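Local coordinates for protein aldehyde dehydrogenase (Burkholderia cenocepacia, PDB 4O6R) that probably oxidises aldehydes with NAD(P)+ as cofactor and binds AMP, at residues G26-L31 with T40-A45; T136-Y141 with S481-V486. All coordinates share one frame; numbering follows the deposited sequence.

Interaction 1 of 2, residues G26-L31 with T40-A45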
loop_
_atom_site.group_PDB
_atom_site.type_symbol
_atom_site.label_atom_id
_atom_site.label_comp_id
_atom_site.label_asym_id
_atom_site.label_seq_id
_atom_site.Cartn_x
_atom_site.Cartn_y
_atom_site.Cartn_z
ATOM N N GLY A 26 9.902 -34.114 33.630
ATOM C CA GLY A 26 9.152 -33.297 34.566
ATOM C C GLY A 26 7.710 -33.087 34.130
ATOM O O GLY A 26 7.375 -33.164 32.932
ATOM N N THR A 27 6.858 -32.825 35.106
ATOM C CA THR A 27 5.482 -32.473 34.855
ATOM C C THR A 27 5.036 -31.280 35.680
ATOM O O THR A 27 5.693 -30.893 36.650
ATOM C CB THR A 27 4.535 -33.632 35.163
ATOM O OG1 THR A 27 4.699 -34.018 36.525
ATOM C CG2 THR A 27 4.835 -34.784 34.257
ATOM N N ILE A 28 3.910 -30.718 35.255
ATOM C CA ILE A 28 3.225 -29.641 35.953
ATOM C C ILE A 28 1.745 -29.991 36.117
ATOM O O ILE A 28 1.122 -30.495 35.181
ATOM C CB ILE A 28 3.392 -28.340 35.190
ATOM C CG1 ILE A 28 4.843 -27.854 35.363
ATOM C CG2 ILE A 28 2.425 -27.302 35.715
ATOM C CD1 ILE A 28 5.260 -26.732 34.436
ATOM N N ASP A 29 1.195 -29.737 37.306
ATOM C CA ASP A 29 -0.226 -30.005 37.553
ATOM C C ASP A 29 -1.069 -28.859 36.977
ATOM O O ASP A 29 -0.753 -27.691 37.203
ATOM C CB ASP A 29 -0.522 -30.146 39.054
ATOM C CG ASP A 29 -0.096 -31.484 39.645
ATOM O OD1 ASP A 29 0.511 -32.346 38.977
ATOM O OD2 ASP A 29 -0.395 -31.680 40.836
ATOM N N VAL A 30 -2.120 -29.205 36.230
ATOM C CA VAL A 30 -3.027 -28.226 35.643
ATOM C C VAL A 30 -4.302 -28.284 36.442
ATOM O O VAL A 30 -4.899 -29.352 36.582
ATOM C CB VAL A 30 -3.332 -28.517 34.179
ATOM C CG1 VAL A 30 -4.340 -27.502 33.627
ATOM C CG2 VAL A 30 -2.031 -28.483 33.380
ATOM N N LEU A 31 -4.697 -27.141 36.977
ATOM C CA LEU A 31 -5.818 -27.068 37.900
ATOM C C LEU A 31 -7.085 -26.534 37.227
ATOM O O LEU A 31 -7.025 -25.710 36.279
ATOM C CB LEU A 31 -5.468 -26.238 39.150
ATOM C CG LEU A 31 -4.196 -26.644 39.909
ATOM C CD1 LEU A 31 -4.020 -25.819 41.173
ATOM C CD2 LEU A 31 -4.276 -28.120 40.251
ATOM N N THR A 40 -5.163 -32.656 35.046
ATOM C CA THR A 40 -4.181 -33.583 34.527
ATOM C C THR A 40 -2.809 -33.034 34.847
ATOM O O THR A 40 -2.674 -31.884 35.276
ATOM C CB THR A 40 -4.297 -33.723 32.987
ATOM O OG1 THR A 40 -3.336 -34.671 32.506
ATOM C CG2 THR A 40 -4.039 -32.331 32.255
ATOM N N LYS A 41 -1.792 -33.852 34.604
ATOM C CA LYS A 41 -0.416 -33.383 34.575
ATOM C C LYS A 41 -0.033 -33.168 33.118
ATOM O O LYS A 41 -0.471 -33.927 32.254
ATOM C CB LYS A 41 0.526 -34.432 35.218
ATOM C CG LYS A 41 0.123 -34.838 36.629
ATOM C CD LYS A 41 1.121 -35.824 37.241
ATOM C CE LYS A 41 0.873 -36.004 38.727
ATOM N NZ LYS A 41 1.183 -34.763 39.496
ATOM N N ILE A 42 0.758 -32.130 32.836
ATOM C CA ILE A 42 1.334 -31.952 31.505
ATOM C C ILE A 42 2.849 -32.135 31.559
ATOM O O ILE A 42 3.463 -31.948 32.600
ATOM C CB ILE A 42 1.083 -30.547 30.921
ATOM C CG1 ILE A 42 1.493 -29.458 31.908
ATOM C CG2 ILE A 42 -0.368 -30.403 30.484
ATOM C CD1 ILE A 42 1.898 -28.174 31.244
ATOM N N ALA A 43 3.446 -32.483 30.433
ATOM C CA ALA A 43 4.886 -32.455 30.326
ATOM C C ALA A 43 5.420 -31.019 30.536
ATOM O O ALA A 43 4.818 -30.047 30.066
ATOM C CB ALA A 43 5.318 -33.036 28.996
ATOM N N ALA A 44 6.512 -30.893 31.296
ATOM C CA ALA A 44 7.096 -29.589 31.660
ATOM C C ALA A 44 8.399 -29.327 30.899
ATOM O O ALA A 44 9.470 -29.852 31.253
ATOM C CB ALA A 44 7.351 -29.542 33.156
ATOM N N ALA A 45 8.319 -28.511 29.857
ATOM C CA ALA A 45 9.498 -28.204 29.044
ATOM C C ALA A 45 10.523 -27.412 29.828
ATOM O O ALA A 45 10.178 -26.471 30.560
ATOM C CB ALA A 45 9.095 -27.438 27.788
HETATM O O HOH W 1 11.012 -31.725 32.450
HETATM O O HOH W 2 -1.327 -34.490 41.097
#

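Interaction 2 of 2, residues T136-Y141 with S481-V486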
loop_
_atom_site.group_PDB
_atom_site.type_symbol
_atom_site.label_atom_id
_atom_site.label_comp_id
_atom_site.label_asym_id
_atom_site.label_seq_id
_atom_site.Cartn_x
_atom_site.Cartn_y
_atom_site.Cartn_z
ATOM N N THR A 136 18.437 5.467 -13.294
ATOM C CA THR A 136 18.269 4.878 -14.640
ATOM C C THR A 136 19.170 3.666 -14.866
ATOM O O THR A 136 20.357 3.681 -14.533
ATOM C CB THR A 136 18.501 5.945 -15.725
ATOM O OG1 THR A 136 17.669 7.085 -15.434
ATOM C CG2 THR A 136 18.122 5.418 -17.115
ATOM N N GLY A 137 18.562 2.580 -15.342
ATOM C CA GLY A 137 19.314 1.395 -15.695
ATOM C C GLY A 137 19.440 0.374 -14.581
ATOM O O GLY A 137 20.042 -0.700 -14.783
ATOM N N PHE A 138 18.887 0.703 -13.410
ATOM C CA PHE A 138 18.845 -0.231 -12.283
ATOM C C PHE A 138 17.418 -0.696 -11.998
ATOM O O PHE A 138 16.473 0.096 -12.070
ATOM C CB PHE A 138 19.402 0.423 -11.024
ATOM C CG PHE A 138 20.854 0.732 -11.091
ATOM C CD1 PHE A 138 21.293 1.937 -11.626
ATOM C CD2 PHE A 138 21.786 -0.159 -10.605
ATOM C CE1 PHE A 138 22.638 2.229 -11.668
ATOM C CE2 PHE A 138 23.126 0.134 -10.649
ATOM C CZ PHE A 138 23.554 1.332 -11.185
ATOM N N LEU A 139 17.276 -1.979 -11.680
ATOM C CA LEU A 139 16.056 -2.539 -11.171
ATOM C C LEU A 139 16.241 -2.841 -9.684
ATOM O O LEU A 139 17.177 -3.537 -9.313
ATOM C CB LEU A 139 15.758 -3.842 -11.869
ATOM C CG LEU A 139 14.564 -4.608 -11.324
ATOM C CD1 LEU A 139 13.291 -3.798 -11.538
ATOM C CD2 LEU A 139 14.462 -5.963 -11.984
ATOM N N ASN A 140 15.330 -2.358 -8.842
ATOM C CA ASN A 140 15.415 -2.614 -7.406
ATOM C C ASN A 140 14.104 -3.143 -6.885
ATOM O O ASN A 140 13.136 -2.402 -6.793
ATOM C CB ASN A 140 15.841 -1.310 -6.683
ATOM C CG ASN A 140 15.937 -1.442 -5.173
ATOM O OD1 ASN A 140 15.763 -0.445 -4.461
ATOM N ND2 ASN A 140 16.245 -2.635 -4.674
ATOM N N TYR A 141 14.052 -4.444 -6.615
ATOM C CA TYR A 141 12.859 -5.045 -6.034
ATOM C C TYR A 141 13.136 -5.436 -4.587
ATOM O O TYR A 141 14.269 -5.818 -4.231
ATOM C CB TYR A 141 12.380 -6.250 -6.838
ATOM C CG TYR A 141 13.317 -7.459 -6.980
ATOM C CD1 TYR A 141 14.286 -7.534 -7.989
ATOM C CD2 TYR A 141 13.197 -8.534 -6.130
ATOM C CE1 TYR A 141 15.109 -8.673 -8.136
ATOM C CE2 TYR A 141 14.007 -9.660 -6.253
ATOM C CZ TYR A 141 14.939 -9.734 -7.273
ATOM O OH TYR A 141 15.695 -10.873 -7.365
ATOM N N SER A 481 16.221 -6.366 -0.101
ATOM C CA SER A 481 16.332 -5.467 -1.237
ATOM C C SER A 481 17.349 -6.026 -2.242
ATOM O O SER A 481 18.478 -6.340 -1.857
ATOM C CB SER A 481 16.785 -4.093 -0.755
ATOM O OG SER A 481 17.006 -3.214 -1.830
ATOM N N VAL A 482 16.937 -6.202 -3.482
ATOM C CA VAL A 482 17.808 -6.758 -4.521
ATOM C C VAL A 482 17.926 -5.706 -5.620
ATOM O O VAL A 482 16.914 -5.156 -6.092
ATOM C CB VAL A 482 17.266 -8.066 -5.127
ATOM C CG1 VAL A 482 18.181 -8.549 -6.248
ATOM C CG2 VAL A 482 17.140 -9.168 -4.063
ATOM N N TRP A 483 19.153 -5.433 -6.013
ATOM C CA TRP A 483 19.455 -4.455 -7.072
ATOM C C TRP A 483 20.044 -5.174 -8.256
ATOM O O TRP A 483 21.035 -5.919 -8.088
ATOM C CB TRP A 483 20.510 -3.447 -6.629
ATOM C CG TRP A 483 20.089 -2.458 -5.608
ATOM C CD1 TRP A 483 19.878 -2.692 -4.280
ATOM C CD2 TRP A 483 19.888 -1.053 -5.804
ATOM N NE1 TRP A 483 19.551 -1.520 -3.638
ATOM C CE2 TRP A 483 19.515 -0.503 -4.551
ATOM C CE3 TRP A 483 19.937 -0.219 -6.923
ATOM C CZ2 TRP A 483 19.233 0.853 -4.372
ATOM C CZ3 TRP A 483 19.655 1.151 -6.752
ATOM C CH2 TRP A 483 19.290 1.665 -5.464
ATOM N N VAL A 484 19.472 -4.949 -9.435
ATOM C CA VAL A 484 20.107 -5.406 -10.688
ATOM C C VAL A 484 20.607 -4.222 -11.515
ATOM O O VAL A 484 19.819 -3.401 -11.977
ATOM C CB VAL A 484 19.159 -6.196 -11.574
ATOM C CG1 VAL A 484 19.922 -6.801 -12.754
ATOM C CG2 VAL A 484 18.455 -7.292 -10.758
ATOM N N ASN A 485 21.911 -4.185 -11.750
ATOM C CA ASN A 485 22.459 -3.213 -12.673
ATOM C C ASN A 485 22.286 -3.692 -14.111
ATOM O O ASN A 485 23.121 -4.427 -14.615
ATOM C CB ASN A 485 23.928 -2.987 -12.384
ATOM C CG ASN A 485 24.508 -1.895 -13.255
ATOM O OD1 ASN A 485 23.807 -1.325 -14.081
ATOM N ND2 ASN A 485 25.797 -1.619 -13.083
ATOM N N VAL A 486 21.213 -3.261 -14.757
ATOM C CA VAL A 486 20.857 -3.718 -16.107
ATOM C C VAL A 486 21.616 -2.869 -17.123
ATOM O O VAL A 486 22.302 -3.400 -17.999
ATOM C CB VAL A 486 19.350 -3.597 -16.355
ATOM C CG1 VAL A 486 18.998 -3.964 -17.788
ATOM C CG2 VAL A 486 18.557 -4.437 -15.345
#

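Interaction 1 of 2, residues G26-L31 with T40-A45
At the open end of this beta hairpin, the Ala44 methyl fits between the Gly26 carbonyl and the Ile28 side chain, with Ala44 CB 3.7 Å from Ile28 CD1. Ile28 reaches it because CG1 lies beside its own backbone N (chi1 -73°) and the chain then runs on extended. On the same face, Ile42 holds CG1 in the crowded position between N and C (chi1 51°), so that CG1 and CG2 straddle Val30 CG2, which lies 3.9 Å from Ile42 CG2, the two side chains crossing nearly at right angles. Ile28 and Ile42 form a hydrogen-bonded antiparallel pair, in which Ile42 N donates to Ile28 O at 2.9 Å. On the face of Asp29 and Lys41, Lys41 runs alongside Asp29, its chain turning at the last torsion (chi4 -68°) to bring NZ 2.6 Å from Asp29 OD1, on the syn lone pair; a water links NZ to OD2, so that NZ, the carboxylate and the water form a closed ring. Ala44 N donates to Gly26 O at 2.9 Å from above the carbonyl plane, and beyond this bond a second water joins Gly26 N to Ala44 O. The face of Ile28, Val30, Thr40 and Ile42 rests on helix 187-199, where Leu187 meets Val30, Thr40 and Ile42, while Ile28 packs near the AMP-binding Glu183 and strand 13-15 touches Ala43 through Leu13.

Interaction 2 of 2, residues T136-Y141 with S481-V486
The Trp483 indole carries the carboxamide of Asn140 flat on one face, the two planes only 14° apart and Asn140 CG 3.8 Å above the ring system; Phe138 CD2 comes in at the indole edge. Phe138 in turn has the Asn485 amide over one face, tilted 22° and displaced toward the rim, with Phe138 CE2 3.6 Å from Asn485 CG. On the other face of the sheet, with Leu139 and Val484, Tyr141 lays one ring face over Val482, whose CB stands 3.8 Å from the ring centroid in a CH-pi contact, while Val484 CG2 lies at the ring edge. Tyr141 gets there with CG in the crowded position between N and C (chi1 61°), which folds the ring over the neighbouring strand. These residues belong to the antiparallel pairing of strands 138-153 and 477-485, in the arm that reaches away from the body of the subunit, as the oligomerisation domain does in aldehyde dehydrogenases. Asn140 ND2 is held by two bonds, both close to the amide plane, donating to Ser481 OG at 3.0 Å and to Val482 O at 3.0 Å. That carbonyl also accepts from Tyr141 N, 3.0 Å away, so Val482 O is gripped twice, ND2 coming from well above its plane. A third bond on the same amide joins Asn140 OD1 to Ser454 of the second subunit, and His431 of that subunit binds Tyr141 OH. The far side of strand 477-485 pairs in parallel with a strand of the second subunit, continuing the sheet across the interface.

In the fold
Read from the N terminus, interaction 1 comes first and is local: strand 27-32 turns back as strand 37-43, and only eight residues separate its segments. The chain then passes through four helices, 47-66 to 102-123, and the short strand 129-131 before reaching strand 138-153, where interaction 2 opens. That contact closes only at the C-terminal end, after 339 residues containing most of the remaining helices and strands. The two are therefore in series, neither nested nor crossed, with centres about 55 Å apart. Interaction 1 joins the two strands of a hairpin packed beside the AMP-binding region; interaction 2 ties the C-terminal strand 477-485 to 138-153 in the arm that meets other subunits.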